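PDB 4XFK: putative branched chain amino acid ABC transporter, periplasmic amino acid-binding protein from Brucella ovis, which probably binds branched-chain and other small amino acids in the periplasm as the soluble receptor of an ABC amino-acid transport system. Local coordinates for residues A[118-123]-A[136-141]; A[143-148]-A[354-359]; A[161-166]-A[216-221]. The protein carries 1 engineered substitution. All blocks are in the same frame, centred on the assembly; numbering follows the deposited sequence.

Interaction 1 of 3, residues A[118-123]-A[136-141]; sequences EALELT and PNAAIR. Engineered in segment 136-141: Arg141 (natural residue His). With ACT (acetate ion), chain B.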
loop_
_atom_site.group_PDB
_atom_site.type_symbol
_atom_site.label_atom_id
_atom_site.label_comp_id
_atom_site.label_asym_id
_atom_site.label_seq_id
_atom_site.Cartn_x
_atom_site.Cartn_y
_atom_site.Cartn_z
ATOM N N GLU A 118 -0.936 -4.608 -3.395
ATOM C CA GLU A 118 -1.147 -3.670 -4.500
ATOM C C GLU A 118 -1.259 -4.291 -5.904
ATOM O O GLU A 118 -1.396 -3.571 -6.897
ATOM C CB GLU A 118 -0.097 -2.541 -4.444
ATOM C CG GLU A 118 -0.074 -1.860 -3.064
ATOM C CD GLU A 118 0.610 -0.506 -3.033
ATOM O OE1 GLU A 118 0.744 0.151 -4.094
ATOM O OE2 GLU A 118 1.003 -0.097 -1.920
ATOM N N ALA A 119 -1.230 -5.619 -5.990
ATOM C CA ALA A 119 -1.378 -6.286 -7.291
ATOM C C ALA A 119 -2.744 -6.012 -7.925
ATOM O O ALA A 119 -3.766 -5.961 -7.245
ATOM C CB ALA A 119 -1.154 -7.773 -7.147
ATOM N N LEU A 120 -2.758 -5.856 -9.243
ATOM C CA LEU A 120 -3.980 -5.497 -9.952
ATOM C C LEU A 120 -5.155 -6.447 -9.730
ATOM O O LEU A 120 -6.289 -5.999 -9.602
ATOM C CB LEU A 120 -3.699 -5.398 -11.454
ATOM C CG LEU A 120 -2.744 -4.275 -11.836
ATOM C CD1 LEU A 120 -2.399 -4.358 -13.308
ATOM C CD2 LEU A 120 -3.350 -2.932 -11.501
ATOM N N GLU A 121 -4.889 -7.749 -9.696
ATOM C CA GLU A 121 -5.959 -8.743 -9.684
ATOM C C GLU A 121 -6.935 -8.590 -8.520
ATOM O O GLU A 121 -8.101 -8.987 -8.627
ATOM C CB GLU A 121 -5.385 -10.166 -9.692
ATOM C CG GLU A 121 -4.601 -10.539 -8.434
ATOM C CD GLU A 121 -4.151 -11.990 -8.427
ATOM O OE1 GLU A 121 -4.441 -12.708 -9.404
ATOM O OE2 GLU A 121 -3.522 -12.419 -7.433
ATOM N N LEU A 122 -6.475 -8.016 -7.408
ATOM C CA LEU A 122 -7.315 -7.931 -6.216
ATOM C C LEU A 122 -8.569 -7.072 -6.429
ATOM O O LEU A 122 -9.583 -7.276 -5.764
ATOM C CB LEU A 122 -6.488 -7.487 -5.007
ATOM C CG LEU A 122 -5.332 -8.460 -4.731
ATOM C CD1 LEU A 122 -4.335 -7.852 -3.784
ATOM C CD2 LEU A 122 -5.852 -9.789 -4.183
ATOM N N THR A 123 -8.513 -6.140 -7.382
ATOM C CA THR A 123 -9.704 -5.389 -7.768
ATOM C C THR A 123 -10.051 -5.641 -9.238
ATOM O O THR A 123 -10.837 -4.896 -9.836
ATOM C CB THR A 123 -9.538 -3.877 -7.538
ATOM O OG1 THR A 123 -8.335 -3.421 -8.168
ATOM C CG2 THR A 123 -9.481 -3.561 -6.047
ATOM N N PRO A 136 -3.009 2.194 -2.796
ATOM C CA PRO A 136 -2.818 2.184 -4.252
ATOM C C PRO A 136 -2.726 0.765 -4.809
ATOM O O PRO A 136 -2.735 -0.240 -4.082
ATOM C CB PRO A 136 -1.480 2.911 -4.444
ATOM C CG PRO A 136 -1.348 3.767 -3.207
ATOM C CD PRO A 136 -1.937 2.931 -2.105
ATOM N N ASN A 137 -2.662 0.703 -6.130
ATOM C CA ASN A 137 -2.350 -0.526 -6.841
ATOM C C ASN A 137 -1.276 -0.199 -7.880
ATOM O O ASN A 137 -0.879 0.966 -8.013
ATOM C CB ASN A 137 -3.616 -1.140 -7.457
ATOM C CG ASN A 137 -4.288 -0.216 -8.447
ATOM O OD1 ASN A 137 -3.636 0.333 -9.337
ATOM N ND2 ASN A 137 -5.596 -0.023 -8.286
ATOM N N ALA A 138 -0.808 -1.201 -8.615
ATOM C CA ALA A 138 0.296 -0.981 -9.546
ATOM C C ALA A 138 0.007 0.122 -10.558
ATOM O O ALA A 138 0.891 0.906 -10.902
ATOM C CB ALA A 138 0.641 -2.274 -10.271
ATOM N N ALA A 139 -1.229 0.173 -11.033
ATOM C CA ALA A 139 -1.604 1.164 -12.039
ATOM C C ALA A 139 -1.553 2.577 -11.472
ATOM O O ALA A 139 -1.005 3.489 -12.089
ATOM C CB ALA A 139 -2.986 0.857 -12.616
ATOM N N ILE A 140 -2.120 2.756 -10.286
ATOM C CA ILE A 140 -2.114 4.064 -9.652
ATOM C C ILE A 140 -0.679 4.507 -9.337
ATOM O O ILE A 140 -0.298 5.647 -9.624
ATOM C CB ILE A 140 -2.965 4.060 -8.364
ATOM C CG1 ILE A 140 -4.437 3.745 -8.690
ATOM C CG2 ILE A 140 -2.815 5.381 -7.621
ATOM C CD1 ILE A 140 -5.308 3.503 -7.457
ATOM N N ARG A 141 0.113 3.610 -8.744
ATOM C CA ARG A 141 1.495 3.937 -8.399
ATOM C C ARG A 141 2.283 4.430 -9.613
ATOM O O ARG A 141 2.950 5.471 -9.564
ATOM C CB ARG A 141 2.227 2.719 -7.824
ATOM C CG ARG A 141 1.795 2.272 -6.436
ATOM C CD ARG A 141 2.207 3.214 -5.325
ATOM N NE ARG A 141 1.966 2.561 -4.042
ATOM C CZ ARG A 141 2.226 3.104 -2.857
ATOM N NH1 ARG A 141 2.763 4.314 -2.774
ATOM N NH2 ARG A 141 1.942 2.434 -1.748
HETATM C C ACT B . 2.793 -6.189 -2.725
HETATM O O ACT B . 3.108 -7.400 -2.798
HETATM O OXT ACT B . 1.570 -5.924 -2.781
HETATM C CH3 ACT B . 3.837 -5.128 -2.574
#

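Interaction 2 of 3, residues A[143-148]-A[354-359]; sequences KTVAQG and MVVQEV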
loop_
_atom_site.group_PDB
_atom_site.type_symbol
_atom_site.label_atom_id
_atom_site.label_comp_id
_atom_site.label_asym_id
_atom_site.label_seq_id
_atom_site.Cartn_x
_atom_site.Cartn_y
_atom_site.Cartn_z
ATOM N N LYS A 143 1.427 5.085 -12.987
ATOM C CA LYS A 143 0.916 6.206 -13.761
ATOM C C LYS A 143 1.284 7.507 -13.064
ATOM O O LYS A 143 1.840 8.423 -13.671
ATOM C CB LYS A 143 -0.603 6.125 -13.886
ATOM C CG LYS A 143 -1.227 7.425 -14.363
ATOM C CD LYS A 143 -2.745 7.438 -14.203
ATOM C CE LYS A 143 -3.184 7.669 -12.754
ATOM N NZ LYS A 143 -3.340 6.404 -11.980
ATOM N N THR A 144 0.975 7.594 -11.766
ATOM C CA THR A 144 1.224 8.846 -11.056
ATOM C C THR A 144 2.706 9.197 -10.947
ATOM O O THR A 144 3.065 10.359 -11.130
ATOM C CB THR A 144 0.529 8.938 -9.664
ATOM O OG1 THR A 144 0.998 7.893 -8.804
ATOM C CG2 THR A 144 -0.992 8.855 -9.787
ATOM N N VAL A 145 3.566 8.218 -10.663
ATOM C CA VAL A 145 4.980 8.545 -10.523
ATOM C C VAL A 145 5.549 9.058 -11.846
ATOM O O VAL A 145 6.282 10.054 -11.878
ATOM C CB VAL A 145 5.830 7.382 -9.919
ATOM C CG1 VAL A 145 6.152 6.296 -10.949
ATOM C CG2 VAL A 145 7.097 7.937 -9.296
ATOM N N ALA A 146 5.180 8.412 -12.949
ATOM C CA ALA A 146 5.702 8.805 -14.251
ATOM C C ALA A 146 5.109 10.146 -14.703
ATOM O O ALA A 146 5.831 11.031 -15.175
ATOM C CB ALA A 146 5.420 7.714 -15.285
ATOM N N GLN A 147 3.796 10.301 -14.560
ATOM C CA GLN A 147 3.152 11.549 -14.957
ATOM C C GLN A 147 3.651 12.736 -14.132
ATOM O O GLN A 147 3.842 13.828 -14.665
ATOM C CB GLN A 147 1.633 11.440 -14.874
ATOM C CG GLN A 147 0.913 12.656 -15.430
ATOM C CD GLN A 147 1.111 12.803 -16.920
ATOM O OE1 GLN A 147 0.994 11.834 -17.672
ATOM N NE2 GLN A 147 1.428 14.015 -17.356
ATOM N N GLY A 148 3.851 12.528 -12.834
ATOM C CA GLY A 148 4.385 13.572 -11.975
ATOM C C GLY A 148 5.766 14.023 -12.418
ATOM O O GLY A 148 6.044 15.216 -12.516
ATOM N N MET A 354 -2.793 11.252 -4.647
ATOM C CA MET A 354 -1.430 10.738 -4.668
ATOM C C MET A 354 -0.443 11.892 -4.741
ATOM O O MET A 354 -0.671 12.878 -5.434
ATOM C CB MET A 354 -1.232 9.797 -5.858
ATOM C CG MET A 354 -1.968 8.467 -5.719
ATOM S SD MET A 354 -1.315 7.417 -4.388
ATOM C CE MET A 354 0.201 6.843 -5.150
ATOM N N VAL A 355 0.661 11.758 -4.023
ATOM C CA VAL A 355 1.667 12.800 -3.949
ATOM C C VAL A 355 2.981 12.265 -4.473
ATOM O O VAL A 355 3.512 11.278 -3.958
ATOM C CB VAL A 355 1.879 13.236 -2.490
ATOM C CG1 VAL A 355 2.773 14.466 -2.426
ATOM C CG2 VAL A 355 0.554 13.509 -1.850
ATOM N N VAL A 356 3.509 12.925 -5.498
ATOM C CA VAL A 356 4.800 12.548 -6.053
ATOM C C VAL A 356 5.880 13.397 -5.389
ATOM O O VAL A 356 5.725 14.612 -5.240
ATOM C CB VAL A 356 4.828 12.680 -7.585
ATOM C CG1 VAL A 356 6.031 11.943 -8.134
ATOM C CG2 VAL A 356 3.543 12.099 -8.174
ATOM N N GLN A 357 6.958 12.732 -4.978
ATOM C CA GLN A 357 7.941 13.296 -4.057
ATOM C C GLN A 357 9.362 13.015 -4.525
ATOM O O GLN A 357 9.635 11.947 -5.096
ATOM C CB GLN A 357 7.758 12.679 -2.671
ATOM C CG GLN A 357 6.379 12.904 -2.058
ATOM C CD GLN A 357 5.997 11.826 -1.069
ATOM O OE1 GLN A 357 6.610 11.700 -0.009
ATOM N NE2 GLN A 357 4.975 11.041 -1.406
ATOM N N GLU A 358 10.268 13.956 -4.260
ATOM C CA GLU A 358 11.676 13.799 -4.616
ATOM C C GLU A 358 12.544 13.799 -3.365
ATOM O O GLU A 358 12.224 14.468 -2.387
ATOM C CB GLU A 358 12.114 14.930 -5.546
ATOM C CG GLU A 358 12.015 16.320 -4.923
ATOM C CD GLU A 358 12.438 17.418 -5.868
ATOM O OE1 GLU A 358 13.638 17.486 -6.196
ATOM O OE2 GLU A 358 11.567 18.211 -6.278
ATOM N N VAL A 359 13.642 13.051 -3.391
ATOM C CA VAL A 359 14.582 13.082 -2.278
ATOM C C VAL A 359 15.400 14.372 -2.355
ATOM O O VAL A 359 16.048 14.643 -3.369
ATOM C CB VAL A 359 15.504 11.855 -2.293
ATOM C CG1 VAL A 359 16.476 11.910 -1.122
ATOM C CG2 VAL A 359 14.663 10.574 -2.255
#

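Interaction 3 of 3, residues A[161-166]-A[216-221]; sequences SINQNY and VFTGNW. With ACT (acetate ion), chain B.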
loop_
_atom_site.group_PDB
_atom_site.type_symbol
_atom_site.label_atom_id
_atom_site.label_comp_id
_atom_site.label_asym_id
_atom_site.label_seq_id
_atom_site.Cartn_x
_atom_site.Cartn_y
_atom_site.Cartn_z
ATOM N N SER A 161 13.185 -0.990 -16.422
ATOM C CA SER A 161 12.219 -1.540 -15.470
ATOM C C SER A 161 12.850 -2.725 -14.749
ATOM O O SER A 161 13.290 -3.668 -15.393
ATOM C CB SER A 161 10.954 -1.991 -16.207
ATOM O OG SER A 161 10.066 -2.687 -15.348
ATOM N N ILE A 162 12.906 -2.676 -13.422
ATOM C CA ILE A 162 13.422 -3.805 -12.651
ATOM C C ILE A 162 12.445 -4.140 -11.523
ATOM O O ILE A 162 12.111 -3.282 -10.713
ATOM C CB ILE A 162 14.868 -3.556 -12.130
ATOM C CG1 ILE A 162 15.384 -4.784 -11.369
ATOM C CG2 ILE A 162 14.949 -2.280 -11.289
ATOM C CD1 ILE A 162 16.878 -4.766 -11.114
ATOM N N ASN A 163 11.967 -5.382 -11.492
ATOM C CA ASN A 163 10.949 -5.790 -10.529
ATOM C C ASN A 163 11.099 -7.227 -10.079
ATOM O O ASN A 163 11.832 -8.011 -10.684
ATOM C CB ASN A 163 9.535 -5.569 -11.084
ATOM C CG ASN A 163 9.251 -4.113 -11.384
ATOM O OD1 ASN A 163 8.961 -3.333 -10.481
ATOM N ND2 ASN A 163 9.350 -3.735 -12.650
ATOM N N GLN A 164 10.397 -7.542 -8.995
ATOM C CA GLN A 164 10.361 -8.868 -8.400
ATOM C C GLN A 164 9.443 -9.797 -9.188
ATOM O O GLN A 164 8.353 -9.402 -9.607
ATOM C CB GLN A 164 9.858 -8.755 -6.960
ATOM C CG GLN A 164 10.757 -7.910 -6.052
ATOM C CD GLN A 164 10.029 -7.371 -4.841
ATOM O OE1 GLN A 164 10.480 -7.532 -3.697
ATOM N NE2 GLN A 164 8.915 -6.708 -5.082
ATOM N N ASN A 165 9.873 -11.042 -9.366
ATOM C CA ASN A 165 9.094 -11.983 -10.156
ATOM C C ASN A 165 7.986 -12.656 -9.340
ATOM O O ASN A 165 8.082 -13.835 -8.975
ATOM C CB ASN A 165 10.000 -13.018 -10.828
ATOM C CG ASN A 165 9.396 -13.567 -12.106
ATOM O OD1 ASN A 165 8.172 -13.579 -12.269
ATOM N ND2 ASN A 165 10.248 -14.019 -13.023
ATOM N N TYR A 166 6.950 -11.875 -9.043
ATOM C CA TYR A 166 5.676 -12.377 -8.525
ATOM C C TYR A 166 4.595 -11.416 -8.999
ATOM O O TYR A 166 4.903 -10.454 -9.711
ATOM C CB TYR A 166 5.671 -12.563 -6.996
ATOM C CG TYR A 166 5.621 -11.323 -6.122
ATOM C CD1 TYR A 166 6.694 -10.440 -6.053
ATOM C CD2 TYR A 166 4.514 -11.075 -5.308
ATOM C CE1 TYR A 166 6.661 -9.332 -5.216
ATOM C CE2 TYR A 166 4.467 -9.971 -4.475
ATOM C CZ TYR A 166 5.543 -9.101 -4.430
ATOM O OH TYR A 166 5.519 -8.002 -3.597
ATOM N N VAL A 216 14.886 4.616 -13.620
ATOM C CA VAL A 216 14.719 3.194 -13.340
ATOM C C VAL A 216 13.410 3.006 -12.577
ATOM O O VAL A 216 13.309 3.390 -11.413
ATOM C CB VAL A 216 15.883 2.630 -12.508
ATOM C CG1 VAL A 216 15.662 1.138 -12.254
ATOM C CG2 VAL A 216 17.215 2.888 -13.215
ATOM N N PHE A 217 12.401 2.440 -13.234
ATOM C CA PHE A 217 11.138 2.166 -12.563
ATOM C C PHE A 217 11.232 0.867 -11.784
ATOM O O PHE A 217 11.647 -0.159 -12.331
ATOM C CB PHE A 217 10.006 2.033 -13.579
ATOM C CG PHE A 217 9.623 3.326 -14.255
ATOM C CD1 PHE A 217 8.892 4.292 -13.575
ATOM C CD2 PHE A 217 9.976 3.565 -15.577
ATOM C CE1 PHE A 217 8.531 5.477 -14.195
ATOM C CE2 PHE A 217 9.618 4.746 -16.196
ATOM C CZ PHE A 217 8.895 5.700 -15.511
ATOM N N THR A 218 10.822 0.893 -10.517
ATOM C CA THR A 218 10.820 -0.333 -9.732
ATOM C C THR A 218 9.781 -0.307 -8.627
ATOM O O THR A 218 9.634 0.694 -7.917
ATOM C CB THR A 218 12.225 -0.652 -9.133
ATOM O OG1 THR A 218 12.146 -1.872 -8.388
ATOM C CG2 THR A 218 12.729 0.459 -8.219
ATOM N N GLY A 219 9.081 -1.431 -8.485
ATOM C CA GLY A 219 8.187 -1.665 -7.359
ATOM C C GLY A 219 8.842 -2.441 -6.227
ATOM O O GLY A 219 8.152 -2.937 -5.345
ATOM N N ASN A 220 10.167 -2.554 -6.235
ATOM C CA ASN A 220 10.861 -3.334 -5.212
ATOM C C ASN A 220 10.673 -2.743 -3.817
ATOM O O ASN A 220 10.412 -1.546 -3.660
ATOM C CB ASN A 220 12.353 -3.459 -5.535
ATOM C CG ASN A 220 12.626 -4.391 -6.700
ATOM O OD1 ASN A 220 11.712 -4.802 -7.417
ATOM N ND2 ASN A 220 13.892 -4.740 -6.880
ATOM N N TRP A 221 10.803 -3.600 -2.814
ATOM C CA TRP A 221 10.691 -3.194 -1.425
ATOM C C TRP A 221 11.478 -4.182 -0.587
ATOM O O TRP A 221 12.007 -5.170 -1.112
ATOM C CB TRP A 221 9.221 -3.155 -0.986
ATOM C CG TRP A 221 8.458 -4.429 -1.226
ATOM C CD1 TRP A 221 7.990 -4.885 -2.428
ATOM C CD2 TRP A 221 8.046 -5.388 -0.245
ATOM N NE1 TRP A 221 7.323 -6.071 -2.251
ATOM C CE2 TRP A 221 7.343 -6.401 -0.923
ATOM C CE3 TRP A 221 8.200 -5.485 1.145
ATOM C CZ2 TRP A 221 6.794 -7.501 -0.262
ATOM C CZ3 TRP A 221 7.658 -6.585 1.798
ATOM C CH2 TRP A 221 6.961 -7.574 1.094
HETATM C C ACT B . 2.793 -6.189 -2.725
HETATM O O ACT B . 3.108 -7.400 -2.798
HETATM O OXT ACT B . 1.570 -5.924 -2.781
HETATM C CH3 ACT B . 3.837 -5.128 -2.574
HETATM O O HOH W 1 8.913 -5.412 -7.649
#

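Interaction 1 of 3, residues A[118-123]-A[136-141]
The Glu118 carboxylate lies at the edge of the Arg141 guanidinium, the two planes only 9° apart, while Pro136 CG sits over one guanidinium face, 3.5 Å above its plane and offset toward the rim. The engineered Arg141 grips the carboxylate side-on with two nitrogens. Its NE donates to Glu118 OE1 at 2.7 Å, and its NH2 donates to Glu118 OE2 at the same 2.7 Å. Both bonds are nearly straight (174°), and each oxygen uses its syn lone pair. A bend at chi2 (-71°) turns CD of Arg141 aside from the line of CA, CB and CG, and the Arg141 and Glu118 side chains cross at about a right angle. Arg141 NH1 bonds to Ser265 O, which further fixes the group's rotation. Glu118 CG also lies against the Pro136 carbonyl, 3.3 Å from Pro136 O.

The backbone adds a second link: Ala138 N donates to Glu118 O at 3.0 Å, while Asn137 CA makes a CA-H...O contact with the same oxygen. Asn137 is the N-cap, its OD1 accepting from Ile140 N at 3.0 Å, and its ND2 turns to Asp387. Leu120 CD2 closes the apolar side, 4.0 Å from Ala139 CB.

Glu118 N, meanwhile, donates to OXT of an acetate ion at 2.9 Å. A loop following a strand of the five-stranded sheet thus meets the capped start of helix 138-152, which packs on the other sheet, consistent with a junction between the lobes beside the cleft, as in periplasmic binding proteins with two alpha/beta lobes.

Interaction 2 of 3, residues A[143-148]-A[354-359]
Helix-on-sheet packing inside one alpha/beta lobe of the binding protein brings Thr144, Val145 and Gly148 of helix 138-152 down on Met354 and Val356 of strand 350-360. The short axes of helix and strand pass 8.4 Å apart at a signed crossing angle of -54°. Val356 carries most of the strand's share of the contact. Its CG2, anti to the carbonyl carbon and beside the backbone N, comes within 3.5 Å of Thr144 O and lies 4.2 Å from Gly148 CA, where the glycine has no side chain to hold the strand away. The other branch, CG1, faces Val145 CG2 at 4.3 Å.

Two residues before Val356, Met354 is bent at both chi2 and chi3, and its CE comes back to 3.9 Å from Thr144 OG1, while Met354 CB lies 4.0 Å from Thr144 CG2. The two side chains cross at about a right angle. Ile263 of the adjacent strand 263-266 touches both valines and continues the apolar surface.

The polar atoms buried here have partners of their own: Thr144 O accepts the helical bond from Gly148 N, and Thr144 OG1 bonds to Ile140 O and to Ser265 OG. Helix and strand therefore meet through van der Waals contacts, with the buried polar groups satisfied within the helix or by Ser265.

Interaction 3 of 3, residues A[161-166]-A[216-221]
Tyr166 and Trp221 cross at about a right angle, and the phenol oxygen arrives at the edge of the indole, in its plane. There Trp221 NE1 donates to Tyr166 OH at 3.0 Å, with an angle of 151° at the hydrogen. Tyr166 OH donates a hydrogen bond to O of the acetate ion at 2.6 Å, and Ser88 OG also bonds to that ion. The Gln164 amide stands nearly perpendicular (89°) to the indole, its end over a ring face. Farther back, the Gln164 side chain crosses that of Asn220 obliquely, CG of Gln164 lying 3.5 Å from Asn220 OD1. A water links the same residues, accepting from Gln164 N and donating to Asn220 OD1, while Asn220 ND2 bonds to Asp224 O.

These groups crown two neighbouring parallel strands, 158-164 and 215-218, in the sheet of the second lobe; their C-terminal ends open into loops that meet the acetate, consistent with the cleft of this fold, though the acetate probably comes from the crystallisation liquor. Between the strands Ile162 N bonds to Phe217 O at 3.0 Å. The side chains of Ile162 and Thr218 lie side by side and point the same way, and Ile162 CG2 touches Val216 CG1 at 3.6 Å. With OG1 anti to its backbone N (chi1 -180°), Thr218 donates to Ile162 O at 2.7 Å; the same hydroxyl accepts from Asn220 N, forming an ST turn. Beyond the paired residues, Asn163 OD1 accepts from Gly219 N at 2.8 Å, the donor lying nearly along the C=O axis.

Overall arrangement
All three contacts are buried, but their chemistry follows their position. Interaction 1, probably between the lobes, is ionic (through the engineered Arg141) and polar; interaction 2, inside the second lobe, is apolar; interaction 3 combines strand pairing with a hydrogen-bonded aromatic end at the cleft. Interactions 1 and 2 share helix 138-152 and touch directly, Met354 packing against Pro136, Ile140 and Arg141. Interactions 2 and 3 both reach the same mixed sheet and meet where Phe217 packs on Val145 and Ala146. Interactions 1 and 3 do not touch, yet both bind the acetate, one through a backbone amide and the other through a tyrosine hydroxyl.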